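Local coordinates for protein polyphosphate kinase (Porphyromonas gingivalis, PDB 2O8R) that probably catalyses the reversible transfer of the terminal phosphate of ATP onto a growing long-chain polyphosphate, at residues V490-L493 and F494-D498; M619-N622 and L623-I627; R132-H136 and E137-P141. The protein carries 3 engineered substitutions. All blocks are in the same frame, centred on the assembly; numbering follows the deposited sequence.

Contact 1 (V490-L493 and F494-D498)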
loop_
_atom_site.group_PDB
_atom_site.type_symbol
_atom_site.label_atom_id
_atom_site.label_comp_id
_atom_site.label_asym_id
_atom_site.label_seq_id
_atom_site.Cartn_x
_atom_site.Cartn_y
_atom_site.Cartn_z
ATOM N N VAL A 490 -32.891 -10.535 6.297
ATOM C CA VAL A 490 -31.532 -10.047 6.452
ATOM C C VAL A 490 -31.303 -9.681 7.921
ATOM O O VAL A 490 -30.265 -10.036 8.510
ATOM C CB VAL A 490 -31.266 -8.838 5.530
ATOM C CG1 VAL A 490 -29.932 -8.190 5.853
ATOM C CG2 VAL A 490 -31.293 -9.262 4.069
ATOM N N TYR A 491 -32.287 -8.998 8.507
ATOM C CA TYR A 491 -32.278 -8.691 9.929
ATOM C C TYR A 491 -31.988 -9.936 10.759
ATOM O O TYR A 491 -31.076 -9.957 11.592
ATOM C CB TYR A 491 -33.622 -8.110 10.352
ATOM C CG TYR A 491 -33.814 -8.105 11.847
ATOM C CD1 TYR A 491 -33.241 -7.113 12.627
ATOM C CD2 TYR A 491 -34.561 -9.093 12.483
ATOM C CE1 TYR A 491 -33.392 -7.101 13.993
ATOM C CE2 TYR A 491 -34.719 -9.086 13.850
ATOM C CZ TYR A 491 -34.131 -8.083 14.599
ATOM O OH TYR A 491 -34.272 -8.058 15.969
ATOM N N ARG A 492 -32.785 -10.966 10.510
ATOM C CA ARG A 492 -32.680 -12.232 11.204
ATOM C C ARG A 492 -31.356 -12.915 10.926
ATOM O O ARG A 492 -30.755 -13.486 11.837
ATOM C CB ARG A 492 -33.837 -13.151 10.804
ATOM C CG ARG A 492 -33.805 -14.487 11.486
ATOM C CD ARG A 492 -34.936 -15.383 11.030
ATOM N NE ARG A 492 -36.099 -15.298 11.908
ATOM C CZ ARG A 492 -37.318 -14.970 11.503
ATOM N NH1 ARG A 492 -37.550 -14.704 10.225
ATOM N NH2 ARG A 492 -38.306 -14.914 12.379
ATOM N N LEU A 493 -30.900 -12.850 9.675
ATOM C CA LEU A 493 -29.610 -13.436 9.299
ATOM C C LEU A 493 -28.473 -12.879 10.156
ATOM O O LEU A 493 -27.671 -13.644 10.702
ATOM C CB LEU A 493 -29.306 -13.219 7.821
ATOM C CG LEU A 493 -27.940 -13.692 7.300
ATOM C CD1 LEU A 493 -27.694 -15.173 7.573
ATOM C CD2 LEU A 493 -27.779 -13.363 5.803
ATOM N N PHE A 494 -28.416 -11.556 10.298
ATOM C CA PHE A 494 -27.309 -10.964 11.028
ATOM C C PHE A 494 -27.345 -11.291 12.513
ATOM O O PHE A 494 -26.304 -11.391 13.153
ATOM C CB PHE A 494 -27.250 -9.467 10.824
ATOM C CG PHE A 494 -26.581 -9.047 9.546
ATOM C CD1 PHE A 494 -25.212 -9.150 9.403
ATOM C CD2 PHE A 494 -27.322 -8.514 8.498
ATOM C CE1 PHE A 494 -24.581 -8.739 8.238
ATOM C CE2 PHE A 494 -26.698 -8.103 7.319
ATOM C CZ PHE A 494 -25.328 -8.215 7.188
ATOM N N ARG A 495 -28.538 -11.465 13.061
ATOM C CA ARG A 495 -28.652 -11.837 14.460
ATOM C C ARG A 495 -28.133 -13.243 14.658
ATOM O O ARG A 495 -27.416 -13.514 15.621
ATOM C CB ARG A 495 -30.093 -11.729 14.942
ATOM C CG ARG A 495 -30.452 -10.348 15.408
ATOM C CD ARG A 495 -31.895 -10.245 15.845
ATOM N NE ARG A 495 -32.282 -11.291 16.780
ATOM C CZ ARG A 495 -32.064 -11.260 18.089
ATOM N NH1 ARG A 495 -31.449 -10.225 18.647
ATOM N NH2 ARG A 495 -32.460 -12.275 18.842
ATOM N N ILE A 496 -28.502 -14.130 13.739
ATOM C CA ILE A 496 -27.962 -15.479 13.727
ATOM C C ILE A 496 -26.425 -15.463 13.614
ATOM O O ILE A 496 -25.746 -16.133 14.380
ATOM C CB ILE A 496 -28.614 -16.346 12.625
ATOM C CG1 ILE A 496 -30.097 -16.576 12.943
ATOM C CG2 ILE A 496 -27.889 -17.687 12.483
ATOM C CD1 ILE A 496 -30.844 -17.427 11.924
ATOM N N LEU A 497 -25.878 -14.676 12.692
ATOM C CA LEU A 497 -24.417 -14.545 12.588
ATOM C C LEU A 497 -23.790 -13.913 13.848
ATOM O O LEU A 497 -22.637 -14.202 14.191
ATOM C CB LEU A 497 -24.009 -13.773 11.321
ATOM C CG LEU A 497 -24.407 -14.433 10.007
ATOM C CD1 LEU A 497 -24.065 -13.560 8.825
ATOM C CD2 LEU A 497 -23.765 -15.809 9.873
ATOM N N ASP A 498 -24.557 -13.072 14.539
ATOM C CA ASP A 498 -24.105 -12.453 15.778
ATOM C C ASP A 498 -24.457 -13.297 17.004
ATOM O O ASP A 498 -24.427 -12.800 18.126
ATOM C CB ASP A 498 -24.706 -11.056 15.924
ATOM C CG ASP A 498 -23.876 -10.142 16.819
ATOM O OD1 ASP A 498 -22.754 -10.536 17.217
ATOM O OD2 ASP A 498 -24.344 -9.020 17.123
#

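Contact 2 (M619-N622 and L623-I627)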
loop_
_atom_site.group_PDB
_atom_site.type_symbol
_atom_site.label_atom_id
_atom_site.label_comp_id
_atom_site.label_asym_id
_atom_site.label_seq_id
_atom_site.Cartn_x
_atom_site.Cartn_y
_atom_site.Cartn_z
HETATM N N MSE A 619 -20.556 -24.934 -6.117
HETATM C CA MSE A 619 -19.434 -25.822 -5.876
HETATM C C MSE A 619 -19.853 -26.792 -4.783
HETATM O O MSE A 619 -20.974 -26.708 -4.285
HETATM C CB MSE A 619 -18.235 -25.021 -5.402
HETATM C CG MSE A 619 -17.983 -23.746 -6.166
HETATM SE SE MSE A 619 -17.385 -23.986 -8.004
HETATM C CE MSE A 619 -16.368 -22.316 -8.194
ATOM N N LYS A 620 -18.963 -27.706 -4.403
ATOM C CA LYS A 620 -19.187 -28.541 -3.220
ATOM C C LYS A 620 -19.118 -27.669 -1.966
ATOM O O LYS A 620 -20.079 -27.607 -1.204
ATOM C CB LYS A 620 -18.136 -29.643 -3.145
ATOM C CG LYS A 620 -18.285 -30.601 -1.972
ATOM C CD LYS A 620 -18.785 -31.965 -2.431
ATOM C CE LYS A 620 -17.815 -33.081 -2.022
ATOM N NZ LYS A 620 -17.359 -32.963 -0.603
ATOM N N ARG A 621 -17.993 -26.972 -1.783
ATOM C CA ARG A 621 -17.783 -26.078 -0.629
ATOM C C ARG A 621 -18.799 -24.927 -0.479
ATOM O O ARG A 621 -19.060 -24.477 0.634
ATOM C CB ARG A 621 -16.338 -25.540 -0.588
ATOM C CG ARG A 621 -15.387 -26.378 0.304
ATOM C CD ARG A 621 -14.029 -25.708 0.556
ATOM N NE ARG A 621 -14.028 -24.740 1.664
ATOM C CZ ARG A 621 -13.465 -24.946 2.857
ATOM N NH1 ARG A 621 -12.855 -26.094 3.126
ATOM N NH2 ARG A 621 -13.510 -24.006 3.791
ATOM N N ASN A 622 -19.383 -24.472 -1.586
ATOM C CA ASN A 622 -20.343 -23.368 -1.549
ATOM C C ASN A 622 -21.695 -23.707 -0.915
ATOM O O ASN A 622 -22.186 -22.960 -0.075
ATOM C CB ASN A 622 -20.558 -22.810 -2.951
ATOM C CG ASN A 622 -19.366 -22.036 -3.459
ATOM O OD1 ASN A 622 -18.261 -22.152 -2.934
ATOM N ND2 ASN A 622 -19.581 -21.242 -4.497
ATOM N N LEU A 623 -22.287 -24.833 -1.311
ATOM C CA LEU A 623 -23.625 -25.205 -0.843
ATOM C C LEU A 623 -23.643 -25.868 0.537
ATOM O O LEU A 623 -24.719 -26.114 1.082
ATOM C CB LEU A 623 -24.317 -26.127 -1.855
ATOM C CG LEU A 623 -24.405 -25.718 -3.332
ATOM C CD1 LEU A 623 -24.310 -26.929 -4.242
ATOM C CD2 LEU A 623 -25.664 -24.936 -3.629
ATOM N N TYR A 624 -22.467 -26.158 1.096
ATOM C CA TYR A 624 -22.383 -26.898 2.361
ATOM C C TYR A 624 -21.495 -26.288 3.451
ATOM O O TYR A 624 -21.867 -26.284 4.622
ATOM C CB TYR A 624 -21.981 -28.350 2.096
ATOM C CG TYR A 624 -22.918 -29.083 1.154
ATOM C CD1 TYR A 624 -24.215 -29.413 1.544
ATOM C CD2 TYR A 624 -22.506 -29.444 -0.126
ATOM C CE1 TYR A 624 -25.077 -30.085 0.681
ATOM C CE2 TYR A 624 -23.357 -30.115 -0.997
ATOM C CZ TYR A 624 -24.640 -30.435 -0.586
ATOM O OH TYR A 624 -25.486 -31.101 -1.442
ATOM N N ASN A 625 -20.328 -25.774 3.072
ATOM C CA ASN A 625 -19.374 -25.220 4.044
ATOM C C ASN A 625 -19.612 -23.761 4.439
ATOM O O ASN A 625 -19.510 -23.402 5.614
ATOM C CB ASN A 625 -17.940 -25.371 3.535
ATOM C CG ASN A 625 -17.555 -26.806 3.305
ATOM O OD1 ASN A 625 -18.394 -27.641 2.968
ATOM N ND2 ASN A 625 -16.278 -27.110 3.489
ATOM N N ARG A 626 -19.912 -22.925 3.453
ATOM C CA ARG A 626 -20.077 -21.494 3.665
ATOM C C ARG A 626 -21.496 -21.083 4.063
ATOM O O ARG A 626 -22.464 -21.802 3.809
ATOM C CB ARG A 626 -19.684 -20.740 2.386
ATOM C CG ARG A 626 -18.193 -20.609 2.171
ATOM C CD ARG A 626 -17.726 -21.346 0.947
ATOM N NE ARG A 626 -18.027 -20.589 -0.265
ATOM C CZ ARG A 626 -17.225 -19.676 -0.808
ATOM N NH1 ARG A 626 -17.596 -19.045 -1.916
ATOM N NH2 ARG A 626 -16.053 -19.392 -0.254
ATOM N N ILE A 627 -21.628 -19.911 4.673
ATOM C CA ILE A 627 -22.931 -19.273 4.676
ATOM C C ILE A 627 -23.051 -18.301 3.490
ATOM O O ILE A 627 -22.271 -17.352 3.345
ATOM C CB ILE A 627 -23.314 -18.673 6.055
ATOM C CG1 ILE A 627 -23.988 -19.766 6.904
ATOM C CG2 ILE A 627 -24.255 -17.472 5.900
ATOM C CD1 ILE A 627 -24.476 -19.313 8.253
#

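Contact 3 (R132-H136 and E137-P141)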
loop_
_atom_site.group_PDB
_atom_site.type_symbol
_atom_site.label_atom_id
_atom_site.label_comp_id
_atom_site.label_asym_id
_atom_site.label_seq_id
_atom_site.Cartn_x
_atom_site.Cartn_y
_atom_site.Cartn_z
ATOM N N ARG A 132 24.363 1.099 -20.032
ATOM C CA ARG A 132 25.621 0.899 -19.324
ATOM C C ARG A 132 25.674 1.804 -18.108
ATOM O O ARG A 132 26.128 1.388 -17.043
ATOM C CB ARG A 132 26.808 1.154 -20.251
ATOM C CG ARG A 132 28.153 0.987 -19.617
ATOM C CD ARG A 132 29.176 0.539 -20.640
ATOM N NE ARG A 132 30.486 1.143 -20.391
ATOM C CZ ARG A 132 31.567 0.945 -21.144
ATOM N NH1 ARG A 132 31.517 0.138 -22.203
ATOM N NH2 ARG A 132 32.702 1.559 -20.838
ATOM N N ARG A 133 25.178 3.031 -18.248
ATOM C CA ARG A 133 25.157 3.942 -17.098
ATOM C C ARG A 133 24.161 3.403 -16.092
ATOM O O ARG A 133 24.496 3.232 -14.912
ATOM C CB ARG A 133 24.788 5.370 -17.513
ATOM C CG ARG A 133 25.397 6.463 -16.655
ATOM C CD ARG A 133 24.552 7.736 -16.671
ATOM N NE ARG A 133 23.476 7.668 -15.678
ATOM C CZ ARG A 133 22.215 7.305 -15.924
ATOM N NH1 ARG A 133 21.824 6.980 -17.152
ATOM N NH2 ARG A 133 21.333 7.275 -14.931
ATOM N N PHE A 134 22.965 3.085 -16.600
ATOM C CA PHE A 134 21.831 2.600 -15.806
ATOM C C PHE A 134 22.215 1.373 -15.019
ATOM O O PHE A 134 21.976 1.303 -13.812
ATOM C CB PHE A 134 20.662 2.260 -16.723
ATOM C CG PHE A 134 19.360 1.971 -16.006
ATOM C CD1 PHE A 134 18.576 3.001 -15.514
ATOM C CD2 PHE A 134 18.892 0.669 -15.880
ATOM C CE1 PHE A 134 17.372 2.739 -14.892
ATOM C CE2 PHE A 134 17.687 0.404 -15.252
ATOM C CZ PHE A 134 16.926 1.439 -14.768
ATOM N N PHE A 135 22.819 0.407 -15.704
ATOM C CA PHE A 135 23.273 -0.774 -15.020
ATOM C C PHE A 135 24.213 -0.374 -13.899
ATOM O O PHE A 135 24.016 -0.792 -12.757
ATOM C CB PHE A 135 23.952 -1.780 -15.940
ATOM C CG PHE A 135 24.515 -2.944 -15.199
ATOM C CD1 PHE A 135 23.685 -3.977 -14.781
ATOM C CD2 PHE A 135 25.858 -2.986 -14.855
ATOM C CE1 PHE A 135 24.190 -5.060 -14.064
ATOM C CE2 PHE A 135 26.370 -4.063 -14.139
ATOM C CZ PHE A 135 25.531 -5.107 -13.745
ATOM N N HIS A 136 25.205 0.459 -14.208
ATOM C CA HIS A 136 26.184 0.846 -13.187
ATOM C C HIS A 136 25.577 1.622 -12.028
ATOM O O HIS A 136 25.760 1.240 -10.879
ATOM C CB HIS A 136 27.398 1.568 -13.792
ATOM C CG HIS A 136 28.392 0.636 -14.421
ATOM N ND1 HIS A 136 28.297 0.219 -15.733
ATOM C CD2 HIS A 136 29.476 0.007 -13.909
ATOM C CE1 HIS A 136 29.285 -0.613 -16.006
ATOM N NE2 HIS A 136 30.015 -0.760 -14.914
ATOM N N GLU A 137 24.822 2.674 -12.310
ATOM C CA GLU A 137 24.338 3.525 -11.226
ATOM C C GLU A 137 23.077 3.004 -10.546
ATOM O O GLU A 137 22.866 3.264 -9.367
ATOM C CB GLU A 137 24.088 4.952 -11.711
ATOM C CG GLU A 137 25.296 5.700 -12.230
ATOM C CD GLU A 137 24.924 7.081 -12.765
ATOM O OE1 GLU A 137 23.710 7.376 -12.885
ATOM O OE2 GLU A 137 25.839 7.878 -13.063
ATOM N N GLU A 138 22.234 2.282 -11.281
ATOM C CA GLU A 138 20.905 1.926 -10.770
ATOM C C GLU A 138 20.661 0.434 -10.491
ATOM O O GLU A 138 20.059 0.089 -9.479
ATOM C CB GLU A 138 19.822 2.451 -11.715
ATOM C CG GLU A 138 19.852 3.953 -11.921
ATOM C CD GLU A 138 18.982 4.705 -10.942
ATOM O OE1 GLU A 138 18.478 4.088 -9.980
ATOM O OE2 GLU A 138 18.792 5.923 -11.140
ATOM N N ILE A 139 21.095 -0.443 -11.391
ATOM C CA ILE A 139 20.896 -1.881 -11.190
ATOM C C ILE A 139 21.937 -2.489 -10.257
ATOM O O ILE A 139 21.597 -3.093 -9.241
ATOM C CB ILE A 139 20.951 -2.669 -12.507
ATOM C CG1 ILE A 139 19.862 -2.191 -13.464
ATOM C CG2 ILE A 139 20.807 -4.151 -12.229
ATOM C CD1 ILE A 139 19.803 -2.971 -14.736
ATOM N N PHE A 140 23.204 -2.324 -10.617
ATOM C CA PHE A 140 24.305 -2.964 -9.902
ATOM C C PHE A 140 24.217 -2.840 -8.379
ATOM O O PHE A 140 24.348 -3.841 -7.688
ATOM C CB PHE A 140 25.664 -2.483 -10.428
ATOM C CG PHE A 140 26.831 -3.186 -9.819
ATOM C CD1 PHE A 140 27.291 -4.377 -10.358
ATOM C CD2 PHE A 140 27.469 -2.661 -8.698
ATOM C CE1 PHE A 140 28.369 -5.042 -9.802
ATOM C CE2 PHE A 140 28.545 -3.315 -8.133
ATOM C CZ PHE A 140 28.999 -4.513 -8.689
ATOM N N PRO A 141 23.986 -1.625 -7.850
ATOM C CA PRO A 141 23.868 -1.517 -6.379
ATOM C C PRO A 141 22.772 -2.385 -5.751
ATOM O O PRO A 141 22.758 -2.559 -4.539
ATOM C CB PRO A 141 23.535 -0.037 -6.149
ATOM C CG PRO A 141 23.945 0.670 -7.406
ATOM C CD PRO A 141 23.859 -0.313 -8.523
#

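Contact 1 (V490-L493 and F494-D498)
Val490 to Leu493 each offer a carbonyl oxygen to the amide four residues on, so the two segments form two continuous turns of alpha-helix. Phe494 N binds Val490 O at 3.0 Å, and the Ile496 N to Arg492 O bond is the straightest of the four, with an N-H...O angle of 170°. Arg495 N to Tyr491 O is longer, at 3.3 Å. Asp498 N still reaches Phe494 O, but Asp498 is the first residue to leave helical backbone angles.

On the inner face, Val490 and Phe494 lie side by side and point the same way, with Val490 CG1 3.6 Å from Phe494 CE2. Both side chains are buried. Val490 and Phe494 rest on Leu444 of strand 442-447, while Phe494 also reaches Thr442 there and meets the ring of Phe403 on strand 399-404. Helix 484-497 thus packs against a mixed sheet in the first C-terminal domain, which belongs to the phospholipase D clan. Further round, Leu493 CD1 lies 4.2 Å from Leu497 CG, a looser aliphatic contact; Leu497 also touches Val438, next to the predicted phosphohistidine His439.

The outer face carries the charges. Tyr491 and Arg495 run alongside each other, their ring and guanidinium planes only 15° apart, and Tyr491 CZ is 3.4 Å from Arg495 CD. The methylene CD comes nearer to the phenol end than the guanidinium does, with NE lying beyond it. Beyond CD the arginine chain bends (chi3 50°), carrying its polar end to the Pro501 carbonyl and a Glu502 carboxylate oxygen. Arg492 takes the other oxygen of Glu502 through its NE, so one carboxylate ties together two arginines three residues apart. Ile496, which also touches Glu502 and Tyr514, brings CD1 to 4.2 Å from Arg492 CG.

Contact 2 (M619-N622 and L623-I627)
Arg621 and Asn625 meet in the single, weakly bonded turn of helix at 620-624, which connects strands 610-614 and 629-632 in the second phospholipase D-like domain of the chain. Its backbone bonds converge on one acceptor. Asn625 N reaches Arg621 O at 3.0 Å, from 42° above the carbonyl plane, and Arg626 N adds a weak bond to the same oxygen at 3.3 Å; this second bond spans five residues, a wider turn than the alpha-helical one.

Among the polar side chains, Arg621 and Asn625 cross at about a right angle, and Asn625 ND2 lies over one face of the guanidinium, toward its rim. Asn622 and Arg626 instead run side by side with amide and guanidinium planes 13° apart. Asn622 OD1 is 3.1 Å from Arg626 NE, but the angle is too poor for a hydrogen bond. Each group has its stronger partner outside the turn: Asn622 ND2 binds Asp617 O, and Arg626 NE pairs with Glu628. Arg626 also touches His439, the predicted phosphohistidine.

The remaining contacts put carbon against backbone oxygen: Tyr624 CD2 brings the ring edge to Lys620 O, and Leu623 CD1 stands 3.3 Å from Met619 O.

Contact 3 (R132-H136 and E137-P141)
Arg133 O accepts Glu137 N at 2.7 Å in an ordinary alpha-helical bond, but the pattern then widens. Phe134 O takes both Glu138 N (2.7 Å) and Ile139 N (3.1 Å), which arrive from opposite faces of the carbonyl plane, and Phe135 O binds Phe140 N five residues on with an N-H...O angle of 172°. These i to i+5 bonds mark a pi-type turn near the end of helix 125-139, before a 3-10 segment begins at Phe140.

This end of the helix lies in the middle domain. Phe135 and Ile139 pack against helix 209-214, and the ring of Phe135 stacks on His216. With CG anti to N (chi1 175°), the Phe135 ring runs toward the C-terminal end, where its CD1 meets Ile139 CB at 3.8 Å and its CZ lies at the edge of the Phe140 ring. Glu138 CB sits over one face of Phe134, a CH-pi contact 4.1 Å from the centroid. Phe134 and Glu138 also pack on Phe410 of the second subunit.

On the exposed side, Glu137 OE1 bridges Arg133 NE (2.8 Å) and NH2, two weak bonds at the guanidinium edge within one salt bridge; the carboxylate stands nearly perpendicular, at 80°.

In the fold
Along the chain the order is contact 3, contact 1, contact 2, in the middle, first C-terminal and second C-terminal domains respectively. Contacts 1 and 2 have centres about 19 Å apart and touch where Leu497 CD2 meets Ile627 CD1 at 3.9 Å, so the helix ending at 497 and the chain leaving helix 620-624 join across the two phospholipase D-like domains. Contact 2 touches the predicted phosphohistidine His439 through Arg626, while the side chain of Leu497 in contact 1 stays about 10 Å from that of His439; Ile627 shares backbone hydrogen bonds with the histidine's loop. Contact 3 lies on the opposite side of the chain's centre, its centre about 59 Å from that of contact 1, away from the annotated sites but against the second subunit.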